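Local coordinates for oxidoreductase protein (Agrobacterium radiobacter, PDB 5UI9) that probably catalyses NAD-dependent oxidation or reduction of a small hydroxylated substrate, as a member of the GFO/IDH/MocA oxidoreductase family, at residues Ala187-Thr201 with Val213-Ser226. Residues are numbered along the deposited sequence; the frame is centred on the assembly and turned at random.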
ATOM      1  N   ALA A 187       5.794   8.255   8.981  1.00 31.63           N
ATOM      2  CA  ALA A 187       4.454   8.646   8.524  1.00 32.68           C
ATOM      3  C   ALA A 187       3.981   9.927   9.227  1.00 33.64           C
ATOM      4  O   ALA A 187       3.470  10.835   8.579  1.00 33.09           O
ATOM      5  CB  ALA A 187       3.461   7.513   8.744  1.00 34.05           C
ATOM      6  N   ARG A 188       4.192  10.000  10.542  1.00 34.44           N
ATOM      7  CA  ARG A 188       3.888  11.218  11.332  1.00 34.80           C
ATOM      8  C   ARG A 188       4.730  12.415  10.922  1.00 33.32           C
ATOM      9  O   ARG A 188       4.215  13.516  10.745  1.00 34.43           O
ATOM     10  CB  ARG A 188       4.149  10.985  12.818  1.00 35.59           C
ATOM     11  CG  ARG A 188       3.095  10.178  13.537  1.00 36.65           C
ATOM     12  CD  ARG A 188       3.326  10.223  15.041  1.00 37.40           C
ATOM     13  NE  ARG A 188       3.364  11.600  15.548  1.00 37.11           N
ATOM     14  CZ  ARG A 188       4.406  12.215  16.117  1.00 37.37           C
ATOM     15  NH1 ARG A 188       5.572  11.601  16.344  1.00 36.76           N
ATOM     16  NH2 ARG A 188       4.267  13.480  16.491  1.00 38.34           N
ATOM     17  N   PHE A 189       6.032  12.182  10.810  1.00 32.24           N
ATOM     18  CA  PHE A 189       7.001  13.206  10.420  1.00 33.11           C
ATOM     19  C   PHE A 189       6.620  13.863   9.091  1.00 33.59           C
ATOM     20  O   PHE A 189       6.670  15.079   8.965  1.00 33.37           O
ATOM     21  CB  PHE A 189       8.395  12.566  10.346  1.00 32.27           C
ATOM     22  CG  PHE A 189       9.502  13.512   9.980  1.00 32.02           C
ATOM     23  CD1 PHE A 189       9.751  14.653  10.747  1.00 33.01           C
ATOM     24  CD2 PHE A 189      10.328  13.246   8.892  1.00 31.55           C
ATOM     25  CE1 PHE A 189      10.789  15.515  10.414  1.00 32.77           C
ATOM     26  CE2 PHE A 189      11.367  14.102   8.554  1.00 32.02           C
ATOM     27  CZ  PHE A 189      11.603  15.239   9.325  1.00 32.76           C
ATOM     28  N   ILE A 190       6.216  13.047   8.113  1.00 33.92           N
ATOM     29  CA  ILE A 190       5.857  13.530   6.779  1.00 34.03           C
ATOM     30  C   ILE A 190       4.424  14.076   6.691  1.00 35.55           C
ATOM     31  O   ILE A 190       4.224  15.165   6.163  1.00 35.59           O
ATOM     32  CB  ILE A 190       6.067  12.422   5.709  1.00 33.75           C
ATOM     33  CG1 ILE A 190       7.531  11.934   5.708  1.00 34.51           C
ATOM     34  CG2 ILE A 190       5.671  12.910   4.322  1.00 33.45           C
ATOM     35  CD1 ILE A 190       8.578  13.034   5.694  1.00 35.15           C
ATOM     36  N   LEU A 191       3.437  13.320   7.175  1.00 36.38           N
ATOM     37  CA  LEU A 191       2.012  13.677   6.984  1.00 38.29           C
ATOM     38  C   LEU A 191       1.269  14.102   8.255  1.00 39.09           C
ATOM     39  O   LEU A 191       0.045  14.276   8.221  1.00 39.87           O
ATOM     40  CB  LEU A 191       1.267  12.515   6.319  1.00 37.43           C
ATOM     41  CG  LEU A 191       1.742  12.110   4.926  1.00 37.01           C
ATOM     42  CD1 LEU A 191       0.942  10.912   4.443  1.00 36.38           C
ATOM     43  CD2 LEU A 191       1.624  13.262   3.940  1.00 37.61           C
ATOM     44  N   GLY A 192       1.999  14.297   9.357  1.00 39.39           N
ATOM     45  CA  GLY A 192       1.405  14.743  10.619  1.00 38.60           C
ATOM     46  C   GLY A 192       0.732  13.654  11.440  1.00 38.64           C
ATOM     47  O   GLY A 192       0.598  12.494  11.005  1.00 35.79           O
ATOM     48  N   ASP A 193       0.273  14.057  12.625  1.00 38.70           N
ATOM     49  CA  ASP A 193      -0.289  13.141  13.624  1.00 38.93           C
ATOM     50  C   ASP A 193      -1.550  12.447  13.107  1.00 38.83           C
ATOM     51  O   ASP A 193      -2.237  12.958  12.211  1.00 39.38           O
ATOM     52  CB  ASP A 193      -0.599  13.875  14.943  1.00 40.42           C
ATOM     53  CG  ASP A 193       0.641  14.497  15.594  1.00 40.51           C
ATOM     54  OD1 ASP A 193       1.768  13.999  15.377  1.00 38.85           O
ATOM     55  OD2 ASP A 193       0.480  15.492  16.332  1.00 41.05           O
ATOM     56  N   VAL A 194      -1.837  11.294  13.708  1.00 38.39           N
ATOM     57  CA  VAL A 194      -2.834  10.348  13.221  1.00 38.94           C
ATOM     58  C   VAL A 194      -4.061  10.373  14.126  1.00 40.00           C
ATOM     59  O   VAL A 194      -3.929  10.423  15.353  1.00 40.36           O
ATOM     60  CB  VAL A 194      -2.231   8.918  13.184  1.00 39.36           C
ATOM     61  CG1 VAL A 194      -3.281   7.861  12.846  1.00 39.28           C
ATOM     62  CG2 VAL A 194      -1.065   8.859  12.200  1.00 38.68           C
ATOM     63  N   ALA A 195      -5.244  10.342  13.510  1.00 39.08           N
ATOM     64  CA  ALA A 195      -6.523  10.328  14.229  1.00 40.33           C
ATOM     65  C   ALA A 195      -6.962   8.904  14.531  1.00 40.47           C
ATOM     66  O   ALA A 195      -7.270   8.573  15.679  1.00 40.77           O
ATOM     67  CB  ALA A 195      -7.599  11.038  13.417  1.00 40.62           C
ATOM     68  N   THR A 196      -7.006   8.075  13.488  1.00 40.53           N
ATOM     69  CA  THR A 196      -7.443   6.678  13.604  1.00 40.74           C
ATOM     70  C   THR A 196      -6.523   5.754  12.811  1.00 39.37           C
ATOM     71  O   THR A 196      -5.822   6.185  11.892  1.00 37.68           O
ATOM     72  CB  THR A 196      -8.907   6.477  13.146  1.00 41.18           C
ATOM     73  OG1 THR A 196      -9.072   6.984  11.821  1.00 42.73           O
ATOM     74  CG2 THR A 196      -9.879   7.201  14.065  1.00 42.46           C
ATOM     75  N   LEU A 197      -6.551   4.480  13.188  1.00 40.03           N
ATOM     76  CA  LEU A 197      -5.586   3.490  12.724  1.00 38.81           C
ATOM     77  C   LEU A 197      -6.216   2.093  12.685  1.00 38.23           C
ATOM     78  O   LEU A 197      -6.981   1.734  13.579  1.00 39.02           O
ATOM     79  CB  LEU A 197      -4.389   3.519  13.678  1.00 38.50           C
ATOM     80  CG  LEU A 197      -3.196   2.595  13.448  1.00 37.99           C
ATOM     81  CD1 LEU A 197      -1.900   3.230  13.937  1.00 38.81           C
ATOM     82  CD2 LEU A 197      -3.390   1.230  14.100  1.00 38.66           C
ATOM     83  N   THR A 198      -5.888   1.323  11.648  1.00 37.55           N
ATOM     84  CA  THR A 198      -6.307  -0.078  11.519  1.00 37.94           C
ATOM     85  C   THR A 198      -5.121  -0.917  11.057  1.00 35.83           C
ATOM     86  O   THR A 198      -4.426  -0.528  10.120  1.00 35.20           O
ATOM     87  CB  THR A 198      -7.434  -0.251  10.479  1.00 40.66           C
ATOM     88  OG1 THR A 198      -8.275   0.907  10.476  1.00 49.37           O
ATOM     89  CG2 THR A 198      -8.267  -1.480  10.785  1.00 41.30           C
ATOM     90  N   ALA A 199      -4.897  -2.062  11.698  1.00 33.94           N
ATOM     91  CA  ALA A 199      -3.705  -2.872  11.441  1.00 32.87           C
ATOM     92  C   ALA A 199      -4.016  -4.355  11.281  1.00 32.92           C
ATOM     93  O   ALA A 199      -5.024  -4.851  11.785  1.00 33.35           O
ATOM     94  CB  ALA A 199      -2.682  -2.667  12.543  1.00 32.41           C
ATOM     95  N   ARG A 200      -3.136  -5.038  10.551  1.00 33.52           N
ATOM     96  CA  ARG A 200      -3.184  -6.483  10.343  1.00 33.16           C
ATOM     97  C   ARG A 200      -1.768  -7.016  10.457  1.00 32.82           C
ATOM     98  O   ARG A 200      -0.837  -6.392   9.952  1.00 33.61           O
ATOM     99  CB  ARG A 200      -3.727  -6.817   8.950  1.00 33.08           C
ATOM    100  CG  ARG A 200      -5.112  -6.277   8.670  1.00 34.09           C
ATOM    101  CD  ARG A 200      -6.156  -6.969   9.519  1.00 36.80           C
ATOM    102  NE  ARG A 200      -7.502  -6.523   9.159  1.00 39.17           N
ATOM    103  CZ  ARG A 200      -8.152  -5.498   9.703  1.00 42.39           C
ATOM    104  NH1 ARG A 200      -7.640  -4.785  10.704  1.00 44.59           N
ATOM    105  NH2 ARG A 200      -9.363  -5.200   9.249  1.00 45.20           N
ATOM    106  N   THR A 201      -1.613  -8.162  11.112  1.00 32.14           N
ATOM    107  CA  THR A 201      -0.308  -8.794  11.300  1.00 32.72           C
ATOM    108  C   THR A 201      -0.358 -10.294  11.046  1.00 33.74           C
ATOM    109  O   THR A 201      -1.409 -10.919  11.171  1.00 35.04           O
ATOM    110  CB  THR A 201       0.207  -8.625  12.739  1.00 32.98           C
ATOM    111  OG1 THR A 201      -0.681  -9.290  13.643  1.00 33.58           O
ATOM    112  CG2 THR A 201       0.316  -7.159  13.111  1.00 32.36           C
ATOM    113  N   VAL A 213       5.234  -9.497   9.686  1.00 28.64           N
ATOM    114  CA  VAL A 213       4.567  -8.779   8.620  1.00 29.62           C
ATOM    115  C   VAL A 213       3.451  -7.974   9.268  1.00 29.60           C
ATOM    116  O   VAL A 213       2.710  -8.507  10.092  1.00 31.18           O
ATOM    117  CB  VAL A 213       3.968  -9.731   7.558  1.00 30.42           C
ATOM    118  CG1 VAL A 213       3.336  -8.928   6.423  1.00 30.08           C
ATOM    119  CG2 VAL A 213       5.036 -10.676   7.011  1.00 31.34           C
ATOM    120  N   ALA A 214       3.360  -6.696   8.915  1.00 28.82           N
ATOM    121  CA  ALA A 214       2.329  -5.811   9.441  1.00 27.92           C
ATOM    122  C   ALA A 214       1.921  -4.809   8.376  1.00 28.40           C
ATOM    123  O   ALA A 214       2.774  -4.225   7.700  1.00 26.59           O
ATOM    124  CB  ALA A 214       2.816  -5.092  10.694  1.00 27.36           C
ATOM    125  N   THR A 215       0.611  -4.624   8.240  1.00 28.96           N
ATOM    126  CA  THR A 215       0.042  -3.699   7.277  1.00 29.91           C
ATOM    127  C   THR A 215      -0.935  -2.805   8.027  1.00 30.31           C
ATOM    128  O   THR A 215      -1.849  -3.299   8.687  1.00 30.33           O
ATOM    129  CB  THR A 215      -0.663  -4.470   6.149  1.00 30.03           C
ATOM    130  OG1 THR A 215       0.261  -5.401   5.573  1.00 31.20           O
ATOM    131  CG2 THR A 215      -1.146  -3.538   5.068  1.00 30.79           C
ATOM    132  N   ILE A 216      -0.724  -1.495   7.924  1.00 30.28           N
ATOM    133  CA  ILE A 216      -1.428  -0.509   8.739  1.00 30.01           C
ATOM    134  C   ILE A 216      -2.006   0.583   7.837  1.00 30.42           C
ATOM    135  O   ILE A 216      -1.310   1.105   6.969  1.00 29.69           O
ATOM    136  CB  ILE A 216      -0.480   0.131   9.784  1.00 30.14           C
ATOM    137  CG1 ILE A 216       0.262  -0.951  10.579  1.00 29.97           C
ATOM    138  CG2 ILE A 216      -1.253   1.056  10.727  1.00 31.64           C
ATOM    139  CD1 ILE A 216       1.254  -0.428  11.595  1.00 30.68           C
ATOM    140  N   LEU A 217      -3.274   0.924   8.062  1.00 31.30           N
ATOM    141  CA  LEU A 217      -3.959   2.005   7.348  1.00 33.52           C
ATOM    142  C   LEU A 217      -4.144   3.191   8.297  1.00 33.91           C
ATOM    143  O   LEU A 217      -4.783   3.049   9.335  1.00 34.66           O
ATOM    144  CB  LEU A 217      -5.320   1.517   6.860  1.00 35.33           C
ATOM    145  CG  LEU A 217      -6.250   2.465   6.100  1.00 37.79           C
ATOM    146  CD1 LEU A 217      -5.628   2.998   4.821  1.00 37.14           C
ATOM    147  CD2 LEU A 217      -7.547   1.728   5.778  1.00 40.77           C
ATOM    148  N   LEU A 218      -3.600   4.351   7.930  1.00 35.01           N
ATOM    149  CA  LEU A 218      -3.631   5.551   8.782  1.00 36.28           C
ATOM    150  C   LEU A 218      -4.579   6.617   8.250  1.00 36.10           C
ATOM    151  O   LEU A 218      -4.546   6.945   7.075  1.00 35.94           O
ATOM    152  CB  LEU A 218      -2.237   6.167   8.879  1.00 36.81           C
ATOM    153  CG  LEU A 218      -1.086   5.323   9.440  1.00 37.39           C
ATOM    154  CD1 LEU A 218       0.212   6.129   9.444  1.00 37.10           C
ATOM    155  CD2 LEU A 218      -1.390   4.808  10.840  1.00 37.67           C
ATOM    156  N   ASP A 219      -5.407   7.165   9.131  1.00 38.09           N
ATOM    157  CA  ASP A 219      -6.204   8.349   8.824  1.00 38.20           C
ATOM    158  C   ASP A 219      -5.566   9.518   9.570  1.00 37.61           C
ATOM    159  O   ASP A 219      -5.664   9.602  10.793  1.00 36.82           O
ATOM    160  CB  ASP A 219      -7.649   8.123   9.248  1.00 39.93           C
ATOM    161  CG  ASP A 219      -8.214   6.810   8.698  1.00 42.35           C
ATOM    162  OD1 ASP A 219      -8.227   6.639   7.458  1.00 42.36           O
ATOM    163  OD2 ASP A 219      -8.647   5.943   9.493  1.00 41.35           O
ATOM    164  N   HIS A 220      -4.875  10.392   8.839  1.00 36.72           N
ATOM    165  CA  HIS A 220      -4.185  11.530   9.457  1.00 37.96           C
ATOM    166  C   HIS A 220      -5.170  12.639   9.824  1.00 39.29           C
ATOM    167  O   HIS A 220      -6.219  12.769   9.201  1.00 40.84           O
ATOM    168  CB  HIS A 220      -3.078  12.049   8.544  1.00 37.33           C
ATOM    169  CG  HIS A 220      -1.969  11.066   8.332  1.00 36.87           C
ATOM    170  ND1 HIS A 220      -0.805  11.088   9.069  1.00 35.51           N
ATOM    171  CD2 HIS A 220      -1.852  10.022   7.475  1.00 37.07           C
ATOM    172  CE1 HIS A 220      -0.015  10.107   8.671  1.00 35.93           C
ATOM    173  NE2 HIS A 220      -0.626   9.444   7.703  1.00 35.09           N
ATOM    174  N   GLN A 221      -4.835  13.429  10.847  1.00 41.60           N
ATOM    175  CA  GLN A 221      -5.708  14.526  11.306  1.00 43.56           C
ATOM    176  C   GLN A 221      -5.964  15.585  10.222  1.00 44.26           C
ATOM    177  O   GLN A 221      -7.056  16.153  10.160  1.00 44.84           O
ATOM    178  CB  GLN A 221      -5.136  15.185  12.572  1.00 44.90           C
ATOM    179  CG  GLN A 221      -5.138  14.274  13.798  1.00 45.42           C
ATOM    180  CD  GLN A 221      -4.414  14.864  15.002  1.00 47.33           C
ATOM    181  OE1 GLN A 221      -3.928  15.997  14.968  1.00 49.01           O
ATOM    182  NE2 GLN A 221      -4.341  14.089  16.077  1.00 47.46           N
ATOM    183  N   ASN A 222      -4.971  15.824   9.361  1.00 44.90           N
ATOM    184  CA  ASN A 222      -5.101  16.767   8.227  1.00 45.86           C
ATOM    185  C   ASN A 222      -5.924  16.253   7.024  1.00 46.63           C
ATOM    186  O   ASN A 222      -6.002  16.936   6.002  1.00 47.20           O
ATOM    187  CB  ASN A 222      -3.707  17.242   7.748  1.00 45.75           C
ATOM    188  CG  ASN A 222      -2.886  16.144   7.053  1.00 45.80           C
ATOM    189  OD1 ASN A 222      -3.402  15.103   6.634  1.00 45.94           O
ATOM    190  ND2 ASN A 222      -1.590  16.387   6.931  1.00 45.17           N
ATOM    191  N   GLY A 223      -6.491  15.048   7.119  1.00 44.94           N
ATOM    192  CA  GLY A 223      -7.315  14.488   6.049  1.00 45.18           C
ATOM    193  C   GLY A 223      -6.617  13.442   5.200  1.00 43.04           C
ATOM    194  O   GLY A 223      -7.286  12.612   4.594  1.00 46.13           O
ATOM    195  N   ALA A 224      -5.282  13.471   5.152  1.00 41.89           N
ATOM    196  CA  ALA A 224      -4.503  12.497   4.376  1.00 39.54           C
ATOM    197  C   ALA A 224      -4.714  11.061   4.848  1.00 36.94           C
ATOM    198  O   ALA A 224      -4.976  10.815   6.020  1.00 36.17           O
ATOM    199  CB  ALA A 224      -3.015  12.839   4.406  1.00 39.34           C
ATOM    200  N   THR A 225      -4.624  10.132   3.903  1.00 36.14           N
ATOM    201  CA  THR A 225      -4.654   8.703   4.177  1.00 35.30           C
ATOM    202  C   THR A 225      -3.277   8.151   3.862  1.00 34.34           C
ATOM    203  O   THR A 225      -2.662   8.563   2.882  1.00 35.18           O
ATOM    204  CB  THR A 225      -5.672   7.988   3.273  1.00 35.32           C
ATOM    205  OG1 THR A 225      -6.965   8.562   3.458  1.00 36.47           O
ATOM    206  CG2 THR A 225      -5.730   6.490   3.576  1.00 35.31           C
ATOM    207  N   SER A 226      -2.790   7.219   4.673  1.00 33.78           N
ATOM    208  CA  SER A 226      -1.553   6.529   4.335  1.00 33.71           C
ATOM    209  C   SER A 226      -1.572   5.039   4.668  1.00 32.81           C
ATOM    210  O   SER A 226      -2.384   4.569   5.475  1.00 32.53           O
ATOM    211  CB  SER A 226      -0.339   7.232   4.956  1.00 34.21           C
ATOM    212  OG  SER A 226      -0.147   6.855   6.301  1.00 34.73           O
TER
HETATM  213  O   HOH W   1      -1.922  15.069  10.095  1.00 36.69           O
HETATM  214  O   HOH W   2      -7.365   3.646   9.967  1.00 44.39           O
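L191 lays its CB over one face of the H220 imidazole, 3.7 Å from the ring centroid, a CH-pi contact where helix 175-191 meets the antiparallel beta hairpin of strands 194-202 and 213-220 in the GFO/IDH/MocA C-terminal domain. The case illustrates how a single histidine can tie a helix end to a sheet. Its ring stands between two polar partners: ND1 donates to G192 O at 2.8 Å, with the oxygen in the ring plane but the nitrogen above the carbonyl plane, while NE2 shares a hydrogen bond with S226 OG on the next strand. A chi1 of -65° sets CG anti to the carbonyl carbon and carries the ring to L191, the last helical residue, and to G192 just after it. R188 grips D193 OD1 side-on through NE and NH2, a salt bridge from the helix to the loop after it.

At the end of the hairpin away from its connecting loop, A195 and T196 both face D219 in a classic beta bulge; D219 O takes a 2.8 Å bond from A195 N and a weak one from T196 N. Beyond it the ladder is regular. L197 and L218 lie side by side on one face, L197 CD1 3.5 Å from L218 CD2, and L197 CG also packs on I216 CG2. The face carrying T198, R200, T215 and D219 meets the second subunit, whose R200 forms a salt bridge with D219 OD1 through NE. The remaining carboxylate oxygen, D219 OD2, accepts a 2.6 Å hydrogen bond from T196 OG1 on its anti side and another from a water that also donates to L217 O.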